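Local coordinates for protein succinate dehydrogenase subunit A (Mycolicibacterium smegmatis, PDB 7D6V) that probably oxidises succinate to fumarate as the FAD-carrying flavoprotein subunit of a membrane-bound succinate dehydrogenase that passes electrons to a quinone, at residues A[556-561]-A[571-577]; A[512-516]-A[544-548]; A[189-193]-A[534-538]; A[483-488]-A[515-519]. One frame throughout, in Å; residues are numbered along the deposited sequence.

Interaction 1. Residues A[556-561]-A[571-577]; sequences QRTESR and EMDANWR
Two irregular segments can be joined largely through side chains. Residues 556-561, where helix 532-556 runs out, and 571-577 approach most closely at Ser560 and Met572, CA atoms 4.4 Å apart; Asp573 N donates to Ser560 O at 2.8 Å. Asp573 (phi/psi 62/68) and Trp576 (39/19) both take positive phi, and Trp576 chi1 lies between wells at -105°. Glu559 (chi1 p) points at the partner, CG over the Trp576 ring face, 3.8 Å from the five-membered centroid in a CH-pi contact, while its OE2 receives Arg557 NH1 at 2.9 Å and, weakly, Arg561 NE at 3.3 Å. Both arginines run tt, then m at chi3. Arg557 NH1 also donates to Trp576 O at 3.1 Å, and its NE pairs with Glu244. Arg561 NH1 lies 3.0 Å from Asp573 OD1, a purely electrostatic bridge, the oxygen lying outside the guanidinium plane; Arg561 NH2 bonds weakly to Ala574 O at 3.0 Å. Together these form a largely buried salt-bridge network, Arg557-Glu559-Arg561-Asp573, joining two loops of the flavoprotein C-terminal region.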
loop_
_atom_site.group_PDB
_atom_site.type_symbol
_atom_site.label_atom_id
_atom_site.label_comp_id
_atom_site.label_asym_id
_atom_site.label_seq_id
_atom_site.Cartn_x
_atom_site.Cartn_y
_atom_site.Cartn_z
ATOM N N GLN A 556 -25.999 20.343 22.364
ATOM C CA GLN A 556 -26.836 19.837 23.443
ATOM C C GLN A 556 -26.031 19.288 24.614
ATOM O O GLN A 556 -26.476 19.402 25.761
ATOM C CB GLN A 556 -27.786 18.765 22.915
ATOM C CG GLN A 556 -28.995 18.554 23.799
ATOM C CD GLN A 556 -30.230 18.192 23.012
ATOM O OE1 GLN A 556 -30.365 18.559 21.847
ATOM N NE2 GLN A 556 -31.140 17.463 23.644
ATOM N N ARG A 557 -24.864 18.691 24.371
ATOM C CA ARG A 557 -24.085 18.118 25.471
ATOM C C ARG A 557 -23.295 19.222 26.164
ATOM O O ARG A 557 -22.268 19.679 25.664
ATOM C CB ARG A 557 -23.157 17.015 24.974
ATOM C CG ARG A 557 -22.339 16.384 26.091
ATOM C CD ARG A 557 -21.671 15.093 25.669
ATOM N NE ARG A 557 -22.634 14.012 25.501
ATOM C CZ ARG A 557 -22.880 13.081 26.416
ATOM N NH1 ARG A 557 -22.237 13.099 27.573
ATOM N NH2 ARG A 557 -23.772 12.133 26.176
ATOM N N THR A 558 -23.766 19.640 27.336
ATOM C CA THR A 558 -23.138 20.729 28.086
ATOM C C THR A 558 -22.216 20.187 29.178
ATOM O O THR A 558 -22.435 20.385 30.372
ATOM C CB THR A 558 -24.205 21.648 28.672
ATOM O OG1 THR A 558 -25.083 20.890 29.513
ATOM C CG2 THR A 558 -25.011 22.296 27.565
ATOM N N GLU A 559 -21.166 19.497 28.742
ATOM C CA GLU A 559 -20.088 19.037 29.610
ATOM C C GLU A 559 -18.969 18.538 28.708
ATOM O O GLU A 559 -19.159 18.351 27.505
ATOM C CB GLU A 559 -20.570 17.963 30.597
ATOM C CG GLU A 559 -21.114 16.680 29.983
ATOM C CD GLU A 559 -20.062 15.611 29.793
ATOM O OE1 GLU A 559 -19.024 15.675 30.475
ATOM O OE2 GLU A 559 -20.276 14.696 28.976
ATOM N N SER A 560 -17.793 18.339 29.296
ATOM C CA SER A 560 -16.608 17.932 28.551
ATOM C C SER A 560 -16.257 16.493 28.899
ATOM O O SER A 560 -16.269 16.115 30.072
ATOM C CB SER A 560 -15.426 18.852 28.853
ATOM O OG SER A 560 -15.686 20.173 28.424
ATOM N N ARG A 561 -15.961 15.691 27.881
ATOM C CA ARG A 561 -15.621 14.290 28.109
ATOM C C ARG A 561 -14.924 13.755 26.872
ATOM O O ARG A 561 -15.516 13.740 25.791
ATOM C CB ARG A 561 -16.870 13.471 28.426
ATOM C CG ARG A 561 -16.585 12.075 28.940
ATOM C CD ARG A 561 -17.865 11.291 29.148
ATOM N NE ARG A 561 -18.774 11.959 30.070
ATOM C CZ ARG A 561 -18.815 11.725 31.374
ATOM N NH1 ARG A 561 -17.998 10.838 31.915
ATOM N NH2 ARG A 561 -19.674 12.379 32.137
ATOM N N GLU A 571 -15.755 21.662 33.038
ATOM C CA GLU A 571 -15.752 20.646 34.081
ATOM C C GLU A 571 -16.011 19.303 33.429
ATOM O O GLU A 571 -17.156 18.921 33.184
ATOM C CB GLU A 571 -16.800 20.957 35.141
ATOM C CG GLU A 571 -16.541 20.274 36.465
ATOM C CD GLU A 571 -15.259 20.746 37.118
ATOM O OE1 GLU A 571 -14.876 21.916 36.905
ATOM O OE2 GLU A 571 -14.635 19.948 37.849
ATOM N N MET A 572 -14.927 18.602 33.118
ATOM C CA MET A 572 -15.033 17.267 32.561
ATOM C C MET A 572 -15.917 16.402 33.443
ATOM O O MET A 572 -15.919 16.535 34.670
ATOM C CB MET A 572 -13.648 16.625 32.426
ATOM C CG MET A 572 -12.709 17.325 31.458
ATOM S SD MET A 572 -12.779 16.642 29.791
ATOM C CE MET A 572 -12.465 14.906 30.105
ATOM N N ASP A 573 -16.672 15.513 32.805
ATOM C CA ASP A 573 -17.355 14.436 33.505
ATOM C C ASP A 573 -18.365 14.982 34.522
ATOM O O ASP A 573 -18.193 14.879 35.739
ATOM C CB ASP A 573 -16.325 13.521 34.181
ATOM C CG ASP A 573 -15.337 12.928 33.198
ATOM O OD1 ASP A 573 -15.677 12.798 32.008
ATOM O OD2 ASP A 573 -14.213 12.592 33.617
ATOM N N ALA A 574 -19.420 15.594 33.986
ATOM C CA ALA A 574 -20.633 15.787 34.770
ATOM C C ALA A 574 -21.273 14.425 35.030
ATOM O O ALA A 574 -20.683 13.377 34.755
ATOM C CB ALA A 574 -21.598 16.721 34.048
ATOM N N ASN A 575 -22.483 14.413 35.599
ATOM C CA ASN A 575 -23.108 13.106 35.770
ATOM C C ASN A 575 -23.279 12.489 34.385
ATOM O O ASN A 575 -22.581 11.523 34.077
ATOM C CB ASN A 575 -24.416 13.187 36.584
ATOM C CG ASN A 575 -25.547 13.901 35.867
ATOM O OD1 ASN A 575 -25.947 13.520 34.769
ATOM N ND2 ASN A 575 -26.090 14.929 36.508
ATOM N N TRP A 576 -24.203 12.999 33.558
ATOM C CA TRP A 576 -24.102 13.064 32.097
ATOM C C TRP A 576 -23.462 11.846 31.436
ATOM O O TRP A 576 -23.022 11.927 30.286
ATOM C CB TRP A 576 -23.319 14.315 31.685
ATOM C CG TRP A 576 -24.159 15.443 31.131
ATOM C CD1 TRP A 576 -24.317 16.684 31.675
ATOM C CD2 TRP A 576 -24.941 15.432 29.929
ATOM N NE1 TRP A 576 -25.148 17.443 30.894
ATOM C CE2 TRP A 576 -25.546 16.698 29.816
ATOM C CE3 TRP A 576 -25.191 14.476 28.942
ATOM C CZ2 TRP A 576 -26.385 17.032 28.756
ATOM C CZ3 TRP A 576 -26.023 14.810 27.890
ATOM C CH2 TRP A 576 -26.610 16.076 27.806
ATOM N N ARG A 577 -23.418 10.714 32.131
ATOM C CA ARG A 577 -22.720 9.530 31.650
ATOM C C ARG A 577 -23.664 8.422 31.238
ATOM O O ARG A 577 -23.347 7.663 30.322
ATOM C CB ARG A 577 -21.760 9.010 32.730
ATOM C CG ARG A 577 -20.683 8.067 32.249
ATOM C CD ARG A 577 -20.448 6.977 33.277
ATOM N NE ARG A 577 -21.698 6.530 33.880
ATOM C CZ ARG A 577 -22.524 5.652 33.323
ATOM N NH1 ARG A 577 -23.639 5.305 33.945
ATOM N NH2 ARG A 577 -22.238 5.120 32.144
#

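Interaction 2. Residues A[512-516]-A[544-548]; sequences LQELK and LLVSE
Antiparallel helix packing can combine an apolar seam with a charged pair at its margin, and residues 512-516 of helix 502-518 against 544-548 of helix 532-556 show both. Each segment is regular alpha-helix, with Lys516 N bonded to Leu512 O at 2.9 Å and Glu548 N to Leu544 O at 3.0 Å. The short axes run at 168° and come within 10.8 Å. Opposed ends set the register: the CA atoms of Leu512 and Glu548 are 7.0 Å apart, those of Lys516 and Leu544 6.9 Å.

The apolar part centres on Leu544 (mt), whose CD2 meets Leu515 CD2 at 3.7 Å and Leu512 CD2 at 4.2 Å, while its CD1 reaches Lys516 CA at 4.0 Å. Leu512, also mt, sets CD1 3.9 Å from Ser547 O. Leu488 of helix 481-495 packs on Leu512 and Leu515, extending this buried layer.

The polar part is a salt bridge. Lys516 leaves its helix with chi1 p, Glu548 extends as tt, and Lys516 NZ donates to Glu548 OE2 at 3.1 Å; Asp594 adds a second negative charge near the carboxylate.

Leucine packing flanked by a lysine-glutamate bridge joins this antiparallel helix pair within the helical bundle of the C-terminal region.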
loop_
_atom_site.group_PDB
_atom_site.type_symbol
_atom_site.label_atom_id
_atom_site.label_comp_id
_atom_site.label_asym_id
_atom_site.label_seq_id
_atom_site.Cartn_x
_atom_site.Cartn_y
_atom_site.Cartn_z
ATOM N N LEU A 512 -25.313 26.509 8.461
ATOM C CA LEU A 512 -25.680 25.241 7.842
ATOM C C LEU A 512 -27.061 25.320 7.212
ATOM O O LEU A 512 -27.295 24.719 6.159
ATOM C CB LEU A 512 -25.639 24.111 8.871
ATOM C CG LEU A 512 -24.316 23.377 9.085
ATOM C CD1 LEU A 512 -24.419 22.438 10.271
ATOM C CD2 LEU A 512 -23.921 22.614 7.842
ATOM N N GLN A 513 -27.983 26.049 7.843
ATOM C CA GLN A 513 -29.290 26.257 7.221
ATOM C C GLN A 513 -29.162 26.988 5.886
ATOM O O GLN A 513 -29.763 26.579 4.884
ATOM C CB GLN A 513 -30.209 27.023 8.171
ATOM C CG GLN A 513 -30.682 26.209 9.361
ATOM C CD GLN A 513 -31.685 25.140 8.970
ATOM O OE1 GLN A 513 -32.681 25.421 8.305
ATOM N NE2 GLN A 513 -31.424 23.905 9.381
ATOM N N GLU A 514 -28.366 28.060 5.847
ATOM C CA GLU A 514 -28.139 28.776 4.594
ATOM C C GLU A 514 -27.462 27.884 3.564
ATOM O O GLU A 514 -27.786 27.935 2.372
ATOM C CB GLU A 514 -27.293 30.024 4.845
ATOM C CG GLU A 514 -27.969 31.087 5.686
ATOM C CD GLU A 514 -29.159 31.714 4.991
ATOM O OE1 GLU A 514 -29.137 31.814 3.747
ATOM O OE2 GLU A 514 -30.116 32.112 5.686
ATOM N N LEU A 515 -26.509 27.068 4.005
ATOM C CA LEU A 515 -25.755 26.229 3.087
ATOM C C LEU A 515 -26.644 25.156 2.470
ATOM O O LEU A 515 -26.555 24.877 1.269
ATOM C CB LEU A 515 -24.579 25.618 3.842
ATOM C CG LEU A 515 -23.487 24.823 3.148
ATOM C CD1 LEU A 515 -22.739 25.719 2.191
ATOM C CD2 LEU A 515 -22.560 24.291 4.206
ATOM N N LYS A 516 -27.538 24.567 3.265
ATOM C CA LYS A 516 -28.466 23.586 2.720
ATOM C C LYS A 516 -29.571 24.230 1.895
ATOM O O LYS A 516 -30.154 23.557 1.038
ATOM C CB LYS A 516 -29.070 22.736 3.841
ATOM C CG LYS A 516 -30.145 23.419 4.652
ATOM C CD LYS A 516 -30.379 22.696 5.968
ATOM C CE LYS A 516 -31.223 21.454 5.777
ATOM N NZ LYS A 516 -31.656 20.887 7.083
ATOM N N LEU A 544 -24.120 17.254 4.578
ATOM C CA LEU A 544 -24.906 18.278 5.260
ATOM C C LEU A 544 -25.727 17.684 6.397
ATOM O O LEU A 544 -25.796 18.264 7.489
ATOM C CB LEU A 544 -25.814 18.993 4.261
ATOM C CG LEU A 544 -25.147 19.961 3.282
ATOM C CD1 LEU A 544 -26.114 20.362 2.181
ATOM C CD2 LEU A 544 -24.623 21.185 4.006
ATOM N N LEU A 545 -26.353 16.528 6.163
ATOM C CA LEU A 545 -27.139 15.891 7.217
ATOM C C LEU A 545 -26.263 15.518 8.411
ATOM O O LEU A 545 -26.615 15.779 9.571
ATOM C CB LEU A 545 -27.850 14.661 6.654
ATOM C CG LEU A 545 -28.936 14.018 7.512
ATOM C CD1 LEU A 545 -30.031 15.013 7.786
ATOM C CD2 LEU A 545 -29.494 12.787 6.828
ATOM N N VAL A 546 -25.098 14.924 8.140
ATOM C CA VAL A 546 -24.213 14.510 9.223
ATOM C C VAL A 546 -23.675 15.723 9.972
ATOM O O VAL A 546 -23.536 15.697 11.201
ATOM C CB VAL A 546 -23.081 13.625 8.672
ATOM C CG1 VAL A 546 -21.999 13.427 9.712
ATOM C CG2 VAL A 546 -23.638 12.284 8.231
ATOM N N SER A 547 -23.367 16.807 9.253
ATOM C CA SER A 547 -22.891 18.018 9.910
ATOM C C SER A 547 -23.953 18.607 10.826
ATOM O O SER A 547 -23.644 19.048 11.940
ATOM C CB SER A 547 -22.454 19.042 8.866
ATOM O OG SER A 547 -21.528 18.476 7.960
ATOM N N GLU A 548 -25.211 18.629 10.376
ATOM C CA GLU A 548 -26.282 19.111 11.242
ATOM C C GLU A 548 -26.394 18.261 12.501
ATOM O O GLU A 548 -26.546 18.793 13.610
ATOM C CB GLU A 548 -27.609 19.124 10.484
ATOM C CG GLU A 548 -28.693 19.963 11.139
ATOM C CD GLU A 548 -30.027 19.855 10.425
ATOM O OE1 GLU A 548 -31.063 20.188 11.039
ATOM O OE2 GLU A 548 -30.044 19.438 9.247
#

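Interaction 3. Residues A[189-193]-A[534-538]; sequences GYYRE and WHLAI
A single aromatic residue projecting from the end of an inner sheet strand can join two regions far apart in sequence, as residues 189-193 and 534-538 illustrate. Strand 184-191 ends here, and the axis of its residues 189-191 runs at 163° to that of the helical segment 534-538, nearly antiparallel, with a closest approach of 12.1 Å. Side chains fill the gap. Gly189 continues the strand through backbone bonding to Val198.

Tyr190 is extended (phi/psi -136/155), its CA-to-CB bond pointing toward the helix and chi1 p placing the ring against Trp534, His535 and Ile538. Tyr190 CG lies 4.3 Å from Trp534 CH2; the Tyr190 ring and the six-membered ring of Trp534 are oblique, centroids 4.9 Å apart and planes at 32°. The His535 ring is nearer parallel to Tyr190, at 26°, but slid aside with centroids 5.3 Å apart, and Tyr190 OH approaches His535 CD2 at 3.4 Å. Tyr190 CE1 meets Ile538 CD1 at 3.7 Å. The tyrosine side chain is about 7 Å from the bound FAD.

Tyr191 turns away, its hydroxyl bonded to Glu5. Arg192 leaves the strand with helical backbone angles and brings NE to 3.5 Å from His535 ND1. Beyond it, Glu193 turns outward to pack on Met98 of the iron-sulfur subunit.

Tyr190, Trp534 and His535 thus form a buried aromatic cluster at the interface between the FAD-binding and C-terminal regions of this flavoprotein.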
loop_
_atom_site.group_PDB
_atom_site.type_symbol
_atom_site.label_atom_id
_atom_site.label_comp_id
_atom_site.label_asym_id
_atom_site.label_seq_id
_atom_site.Cartn_x
_atom_site.Cartn_y
_atom_site.Cartn_z
ATOM N N GLY A 189 -28.419 2.458 -6.210
ATOM C CA GLY A 189 -27.206 3.214 -6.420
ATOM C C GLY A 189 -26.870 3.319 -7.888
ATOM O O GLY A 189 -27.679 2.989 -8.755
ATOM N N TYR A 190 -25.651 3.774 -8.159
ATOM C CA TYR A 190 -25.192 3.957 -9.526
ATOM C C TYR A 190 -23.778 3.420 -9.670
ATOM O O TYR A 190 -23.016 3.359 -8.703
ATOM C CB TYR A 190 -25.233 5.437 -9.948
ATOM C CG TYR A 190 -24.331 6.332 -9.132
ATOM C CD1 TYR A 190 -24.793 6.948 -7.982
ATOM C CD2 TYR A 190 -23.015 6.559 -9.511
ATOM C CE1 TYR A 190 -23.973 7.761 -7.233
ATOM C CE2 TYR A 190 -22.189 7.366 -8.766
ATOM C CZ TYR A 190 -22.675 7.968 -7.630
ATOM O OH TYR A 190 -21.857 8.778 -6.880
ATOM N N TYR A 191 -23.439 3.039 -10.895
ATOM C CA TYR A 191 -22.069 2.691 -11.240
ATOM C C TYR A 191 -21.288 3.962 -11.531
ATOM O O TYR A 191 -21.743 4.816 -12.295
ATOM C CB TYR A 191 -22.038 1.772 -12.458
ATOM C CG TYR A 191 -22.540 0.373 -12.207
ATOM C CD1 TYR A 191 -23.746 -0.056 -12.738
ATOM C CD2 TYR A 191 -21.798 -0.525 -11.459
ATOM C CE1 TYR A 191 -24.205 -1.332 -12.520
ATOM C CE2 TYR A 191 -22.249 -1.805 -11.236
ATOM C CZ TYR A 191 -23.453 -2.203 -11.771
ATOM O OH TYR A 191 -23.908 -3.480 -11.552
ATOM N N ARG A 192 -20.110 4.091 -10.921
ATOM C CA ARG A 192 -19.288 5.266 -11.182
ATOM C C ARG A 192 -18.855 5.322 -12.639
ATOM O O ARG A 192 -18.886 6.387 -13.258
ATOM C CB ARG A 192 -18.067 5.280 -10.265
ATOM C CG ARG A 192 -18.375 5.521 -8.807
ATOM C CD ARG A 192 -17.101 5.810 -8.040
ATOM N NE ARG A 192 -16.668 7.190 -8.217
ATOM C CZ ARG A 192 -15.422 7.613 -8.038
ATOM N NH1 ARG A 192 -14.476 6.760 -7.678
ATOM N NH2 ARG A 192 -15.121 8.889 -8.223
ATOM N N GLU A 193 -18.478 4.178 -13.211
ATOM C CA GLU A 193 -17.897 4.164 -14.550
ATOM C C GLU A 193 -18.885 4.660 -15.601
ATOM O O GLU A 193 -18.529 5.458 -16.474
ATOM C CB GLU A 193 -17.419 2.755 -14.891
ATOM C CG GLU A 193 -17.194 2.524 -16.372
ATOM C CD GLU A 193 -17.005 1.064 -16.710
ATOM O OE1 GLU A 193 -17.195 0.219 -15.812
ATOM O OE2 GLU A 193 -16.660 0.761 -17.870
ATOM N N TRP A 534 -20.650 15.437 -10.268
ATOM C CA TRP A 534 -21.942 14.844 -9.943
ATOM C C TRP A 534 -21.858 14.010 -8.670
ATOM O O TRP A 534 -22.755 14.063 -7.819
ATOM C CB TRP A 534 -22.412 14.007 -11.133
ATOM C CG TRP A 534 -23.689 13.264 -10.943
ATOM C CD1 TRP A 534 -24.824 13.720 -10.351
ATOM C CD2 TRP A 534 -23.970 11.931 -11.379
ATOM N NE1 TRP A 534 -25.793 12.751 -10.377
ATOM C CE2 TRP A 534 -25.293 11.641 -11.005
ATOM C CE3 TRP A 534 -23.229 10.953 -12.047
ATOM C CZ2 TRP A 534 -25.892 10.414 -11.273
ATOM C CZ3 TRP A 534 -23.826 9.734 -12.309
ATOM C CH2 TRP A 534 -25.143 9.476 -11.925
ATOM N N HIS A 535 -20.778 13.241 -8.519
ATOM C CA HIS A 535 -20.598 12.428 -7.322
ATOM C C HIS A 535 -20.478 13.296 -6.077
ATOM O O HIS A 535 -21.040 12.970 -5.025
ATOM C CB HIS A 535 -19.365 11.540 -7.481
ATOM C CG HIS A 535 -19.371 10.711 -8.727
ATOM N ND1 HIS A 535 -18.228 10.147 -9.251
ATOM C CD2 HIS A 535 -20.381 10.349 -9.552
ATOM C CE1 HIS A 535 -18.534 9.476 -10.347
ATOM N NE2 HIS A 535 -19.833 9.582 -10.550
ATOM N N LEU A 536 -19.741 14.405 -6.175
ATOM C CA LEU A 536 -19.629 15.325 -5.050
ATOM C C LEU A 536 -20.973 15.961 -4.722
ATOM O O LEU A 536 -21.321 16.126 -3.545
ATOM C CB LEU A 536 -18.585 16.397 -5.360
ATOM C CG LEU A 536 -18.253 17.380 -4.240
ATOM C CD1 LEU A 536 -17.855 16.636 -2.980
ATOM C CD2 LEU A 536 -17.157 18.323 -4.677
ATOM N N ALA A 537 -21.740 16.330 -5.750
ATOM C CA ALA A 537 -23.066 16.892 -5.520
ATOM C C ALA A 537 -23.969 15.896 -4.808
ATOM O O ALA A 537 -24.803 16.284 -3.982
ATOM C CB ALA A 537 -23.688 17.326 -6.844
ATOM N N ILE A 538 -23.829 14.609 -5.123
ATOM C CA ILE A 538 -24.623 13.598 -4.433
ATOM C C ILE A 538 -24.158 13.435 -2.987
ATOM O O ILE A 538 -24.977 13.350 -2.068
ATOM C CB ILE A 538 -24.577 12.265 -5.201
ATOM C CG1 ILE A 538 -25.259 12.413 -6.558
ATOM C CG2 ILE A 538 -25.247 11.162 -4.404
ATOM C CD1 ILE A 538 -24.952 11.282 -7.507
#

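Interaction 4. Residues A[483-488]-A[515-519]; sequences TLHAEL and LKRRY
Residues 483-488 form a piece of helix 481-495, and 515-519 come from the C-terminal end of helix 502-518. Backbone bonds confirm the helical turn of the first segment: Glu487 N to Thr483 O at 3.0 Å and Leu488 N to Leu484 O at 2.9 Å. In the second, Tyr519 N makes a backbone hydrogen bond to Leu515 O at 2.9 Å. The closest CA atoms belong to Leu484 and Leu515, 7.3 Å apart, where the side chains of both meet directly.

Leu515 (tp) points at the partner between two leucines a turn apart: its CD1 touches Leu484 CD2 at 3.6 Å and its CD2 touches Leu488 CB at 3.5 Å. Leu484, mt, also brings CD2 to 3.9 Å from Arg518 CB and CD1 to 4.4 Å from Tyr519 CD1 at the ring edge, while the hydroxyl of Tyr519 is engaged by Ala537 O.

Arg518 (chi1 m, chi2 t, chi3 p) reaches across to Glu487 (mt). Arg518 NH1 bonds to Glu487 OE1 at a very short 2.4 Å and NH2 more weakly to Glu487 OE2 at 3.4 Å, while Leu484 CD2 covers one face of the guanidinium. Glu479 pairs with the same NH2.

The contact thus pairs an apolar leucine core with a charged margin: leucines close its buried side, and toward solvent one arginine draws two carboxylates together, tying helix 502-518 both to helix 481-495 and to the residues just before it.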
loop_
_atom_site.group_PDB
_atom_site.type_symbol
_atom_site.label_atom_id
_atom_site.label_comp_id
_atom_site.label_asym_id
_atom_site.label_seq_id
_atom_site.Cartn_x
_atom_site.Cartn_y
_atom_site.Cartn_z
ATOM N N THR A 483 -17.384 24.565 -4.570
ATOM C CA THR A 483 -17.467 25.756 -3.731
ATOM C C THR A 483 -18.284 25.486 -2.473
ATOM O O THR A 483 -17.883 25.863 -1.363
ATOM C CB THR A 483 -18.069 26.908 -4.538
ATOM O OG1 THR A 483 -17.144 27.312 -5.552
ATOM C CG2 THR A 483 -18.381 28.094 -3.643
ATOM N N LEU A 484 -19.430 24.820 -2.626
ATOM C CA LEU A 484 -20.262 24.492 -1.474
ATOM C C LEU A 484 -19.528 23.563 -0.517
ATOM O O LEU A 484 -19.601 23.732 0.707
ATOM C CB LEU A 484 -21.567 23.846 -1.937
ATOM C CG LEU A 484 -22.707 24.736 -2.433
ATOM C CD1 LEU A 484 -23.745 23.893 -3.150
ATOM C CD2 LEU A 484 -23.345 25.504 -1.303
ATOM N N HIS A 485 -18.823 22.568 -1.059
ATOM C CA HIS A 485 -18.074 21.644 -0.218
ATOM C C HIS A 485 -16.990 22.369 0.567
ATOM O O HIS A 485 -16.800 22.113 1.762
ATOM C CB HIS A 485 -17.468 20.534 -1.072
ATOM C CG HIS A 485 -16.744 19.492 -0.280
ATOM N ND1 HIS A 485 -15.661 18.800 -0.775
ATOM C CD2 HIS A 485 -16.951 19.021 0.972
ATOM C CE1 HIS A 485 -15.231 17.948 0.136
ATOM N NE2 HIS A 485 -15.997 18.062 1.206
ATOM N N ALA A 486 -16.265 23.278 -0.090
ATOM C CA ALA A 486 -15.225 24.034 0.598
ATOM C C ALA A 486 -15.812 24.916 1.693
ATOM O O ALA A 486 -15.235 25.031 2.781
ATOM C CB ALA A 486 -14.439 24.875 -0.405
ATOM N N GLU A 487 -16.954 25.552 1.424
ATOM C CA GLU A 487 -17.578 26.386 2.448
ATOM C C GLU A 487 -18.019 25.556 3.645
ATOM O O GLU A 487 -17.827 25.963 4.799
ATOM C CB GLU A 487 -18.758 27.154 1.856
ATOM C CG GLU A 487 -18.352 28.152 0.792
ATOM C CD GLU A 487 -19.475 29.088 0.413
ATOM O OE1 GLU A 487 -20.527 29.055 1.082
ATOM O OE2 GLU A 487 -19.305 29.860 -0.554
ATOM N N LEU A 488 -18.601 24.379 3.394
ATOM C CA LEU A 488 -18.972 23.493 4.491
ATOM C C LEU A 488 -17.754 23.077 5.299
ATOM O O LEU A 488 -17.793 23.060 6.536
ATOM C CB LEU A 488 -19.692 22.257 3.957
ATOM C CG LEU A 488 -19.882 21.137 4.982
ATOM C CD1 LEU A 488 -20.953 21.505 5.986
ATOM C CD2 LEU A 488 -20.216 19.824 4.304
ATOM N N LEU A 515 -26.509 27.068 4.005
ATOM C CA LEU A 515 -25.755 26.229 3.087
ATOM C C LEU A 515 -26.644 25.156 2.470
ATOM O O LEU A 515 -26.555 24.877 1.269
ATOM C CB LEU A 515 -24.579 25.618 3.842
ATOM C CG LEU A 515 -23.487 24.823 3.148
ATOM C CD1 LEU A 515 -22.739 25.719 2.191
ATOM C CD2 LEU A 515 -22.560 24.291 4.206
ATOM N N LYS A 516 -27.538 24.567 3.265
ATOM C CA LYS A 516 -28.466 23.586 2.720
ATOM C C LYS A 516 -29.571 24.230 1.895
ATOM O O LYS A 516 -30.154 23.557 1.038
ATOM C CB LYS A 516 -29.070 22.736 3.841
ATOM C CG LYS A 516 -30.145 23.419 4.652
ATOM C CD LYS A 516 -30.379 22.696 5.968
ATOM C CE LYS A 516 -31.223 21.454 5.777
ATOM N NZ LYS A 516 -31.656 20.887 7.083
ATOM N N ARG A 517 -29.876 25.509 2.127
ATOM C CA ARG A 517 -30.759 26.216 1.203
ATOM C C ARG A 517 -30.073 26.452 -0.137
ATOM O O ARG A 517 -30.700 26.327 -1.195
ATOM C CB ARG A 517 -31.214 27.539 1.810
ATOM C CG ARG A 517 -32.173 28.317 0.931
ATOM C CD ARG A 517 -32.218 29.781 1.316
ATOM N NE ARG A 517 -30.890 30.385 1.316
ATOM C CZ ARG A 517 -30.284 30.858 0.234
ATOM N NH1 ARG A 517 -30.884 30.802 -0.946
ATOM N NH2 ARG A 517 -29.075 31.392 0.333
ATOM N N ARG A 518 -28.784 26.798 -0.110
ATOM C CA ARG A 518 -28.030 26.968 -1.349
ATOM C C ARG A 518 -27.840 25.648 -2.083
ATOM O O ARG A 518 -27.680 25.640 -3.307
ATOM C CB ARG A 518 -26.670 27.600 -1.060
ATOM C CG ARG A 518 -26.711 29.087 -0.785
ATOM C CD ARG A 518 -25.346 29.592 -0.367
ATOM N NE ARG A 518 -24.335 29.332 -1.386
ATOM C CZ ARG A 518 -23.026 29.429 -1.182
ATOM N NH1 ARG A 518 -22.565 29.781 0.008
ATOM N NH2 ARG A 518 -22.179 29.172 -2.166
ATOM N N TYR A 519 -27.833 24.530 -1.354
ATOM C CA TYR A 519 -27.663 23.225 -1.984
ATOM C C TYR A 519 -28.782 22.890 -2.961
ATOM O O TYR A 519 -28.574 22.074 -3.864
ATOM C CB TYR A 519 -27.570 22.134 -0.917
ATOM C CG TYR A 519 -27.366 20.749 -1.479
ATOM C CD1 TYR A 519 -26.160 20.383 -2.056
ATOM C CD2 TYR A 519 -28.381 19.807 -1.435
ATOM C CE1 TYR A 519 -25.972 19.123 -2.572
ATOM C CE2 TYR A 519 -28.200 18.542 -1.947
ATOM C CZ TYR A 519 -26.992 18.205 -2.513
ATOM O OH TYR A 519 -26.806 16.946 -3.029
#

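How the interactions relate
Chemistry here follows position in the fold. Interactions 2 and 4 are neighbours, centres 8 Å apart, sharing Leu515 and Lys516: opposite faces of helix 502-518 carry salt bridges to different helices, while Leu488, Leu512, Leu515 and Leu544 merge into one apolar core. Interaction 3, wholly buried, is built on aromatic rings rather than ion pairs and joins the FAD-binding region to the C-terminal region. It meets interaction 4 where Tyr519 OH lies 2.3 Å from Ala537 O, a probable hydrogen bond. Helix 532-556 serves interactions 2 and 3 and leads into interaction 1, which is partly buried, touches none of the others and relies on charge between loops.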